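Local coordinates for protein xylooligosaccharide oxidase (Myceliophthora thermophila, PDB 5L6G) that oxidises the C1 hydroxyl of xylooligosaccharides and related sugars to lactones, using a bicovalently bound FAD and reducing oxygen to hydrogen peroxide, at residues A[208-213]-A[395-399]. Numbering follows the deposited sequence.
Sequences WALRGA and GAGSY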
# COMPACT_ATOMS: atom_id res chain seq x y z
N TRP A 208 -5.79 12.51 -11.54
CA TRP A 208 -6.62 11.31 -11.50
C TRP A 208 -5.75 10.05 -11.62
O TRP A 208 -5.83 9.16 -10.78
CB TRP A 208 -7.69 11.36 -12.60
CG TRP A 208 -8.61 10.18 -12.63
CD1 TRP A 208 -9.79 10.04 -11.97
CD2 TRP A 208 -8.42 8.96 -13.37
NE1 TRP A 208 -10.35 8.81 -12.25
CE2 TRP A 208 -9.52 8.13 -13.10
CE3 TRP A 208 -7.42 8.50 -14.23
CZ2 TRP A 208 -9.65 6.87 -13.66
CZ3 TRP A 208 -7.56 7.25 -14.79
CH2 TRP A 208 -8.65 6.45 -14.50
N ALA A 209 -4.88 9.99 -12.64
CA ALA A 209 -4.06 8.79 -12.85
C ALA A 209 -3.08 8.52 -11.69
O ALA A 209 -2.91 7.38 -11.25
CB ALA A 209 -3.31 8.86 -14.17
N LEU A 210 -2.48 9.58 -11.14
CA LEU A 210 -1.57 9.44 -10.01
C LEU A 210 -2.21 8.79 -8.80
O LEU A 210 -1.53 8.07 -8.05
CB LEU A 210 -1.05 10.80 -9.54
CG LEU A 210 -0.07 11.53 -10.44
CD1 LEU A 210 0.25 12.89 -9.82
CD2 LEU A 210 1.19 10.71 -10.65
N ARG A 211 -3.48 9.10 -8.59
CA ARG A 211 -4.14 8.78 -7.36
C ARG A 211 -4.74 7.39 -7.41
O ARG A 211 -5.96 7.22 -7.29
CB ARG A 211 -5.15 9.87 -7.00
CG ARG A 211 -4.40 11.00 -6.31
CD ARG A 211 -4.98 12.35 -6.49
NE ARG A 211 -6.32 12.53 -5.97
CZ ARG A 211 -7.42 12.63 -6.70
NH1 ARG A 211 -7.39 12.46 -8.02
NH2 ARG A 211 -8.58 12.88 -6.10
N GLY A 212 -3.83 6.41 -7.55
CA GLY A 212 -4.16 4.99 -7.64
C GLY A 212 -3.18 4.18 -8.48
O GLY A 212 -3.00 2.98 -8.24
N ALA A 213 -2.57 4.82 -9.47
CA ALA A 213 -1.68 4.13 -10.40
C ALA A 213 -0.41 4.93 -10.69
O ALA A 213 0.21 4.76 -11.74
CB ALA A 213 -2.42 3.82 -11.69
N GLY A 395 -15.57 8.77 -9.55
CA GLY A 395 -14.76 9.49 -10.54
C GLY A 395 -13.56 10.25 -9.99
O GLY A 395 -12.82 10.86 -10.76
N ALA A 396 -13.35 10.22 -8.68
CA ALA A 396 -12.31 11.05 -8.05
C ALA A 396 -10.87 10.71 -8.43
O ALA A 396 -10.04 11.62 -8.51
CB ALA A 396 -12.44 11.02 -6.54
N GLY A 397 -10.56 9.44 -8.64
CA GLY A 397 -9.18 9.01 -8.85
C GLY A 397 -9.12 7.64 -9.50
O GLY A 397 -10.12 6.92 -9.53
N SER A 398 -7.96 7.26 -10.01
CA SER A 398 -7.84 5.98 -10.69
C SER A 398 -7.94 4.79 -9.74
O SER A 398 -8.30 3.69 -10.16
CB SER A 398 -6.53 5.90 -11.46
OG SER A 398 -5.45 6.00 -10.56
N TYR A 399 -7.64 5.00 -8.46
CA TYR A 399 -7.82 3.94 -7.47
C TYR A 399 -9.26 3.37 -7.61
O TYR A 399 -10.23 4.11 -7.56
CB TYR A 399 -7.53 4.44 -6.05
CG TYR A 399 -7.71 3.35 -5.02
CD1 TYR A 399 -6.65 2.52 -4.68
CD2 TYR A 399 -8.94 3.14 -4.40
CE1 TYR A 399 -6.80 1.50 -3.76
CE2 TYR A 399 -9.11 2.11 -3.46
CZ TYR A 399 -8.03 1.29 -3.16
OH TYR A 399 -8.11 0.26 -2.25
O HOH W 1 -12.50 7.16 -11.26
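W208 lays its indole against the backbone of G397 and S398. CG stands anti to the backbone N (chi1 -179°), which carries the ring out alongside the loop 395-399. From CB outward, CG lies near G397 CA. CD1 meets the same CA and, near the ring plane, G395 O. NE1 comes within 3.2 Å of G397 C, which lies over the ring face. NE1 also donates in plane to a water that binds G397 O. CE2 and CZ2 lie against S398 CA (3.6 Å each). CE3, CZ3 and CH2 lie against S398 CB. That carbon sits over the face, 3.7 Å from the centroid of the W208 six-membered ring, a CH-pi contact. With alanine in place of W208, S398 CB would probably lose the ring face it rests on and the water the indole N-H.

S398 also grips segment 208-213. S398 N donates to W208 O (3.0 Å), and R211 N reaches that oxygen from the opposite face. S398 OG donates to A209 O (3.0 Å), above the carbonyl plane. Y399 N binds R211 O at 3.0 Å. The bend of R211 at chi3 (62°) turns its guanidinium toward A396. R211 NH1 donates to A396 O (2.8 Å); NH2 adds a weak bond to the same oxygen. A CB on G212 would clash with Y399 N and S398 OG. Y399 OH and Y382 OH are hydrogen-bonded.

Loop donors thus take up the carbonyls of W208, A209 and R211. The contact joins the PCMH-type FAD-binding domain to a loop of the antiparallel substrate-domain sheet, between strands 374-381 and 409-417, in the two-domain build of this oxidase family.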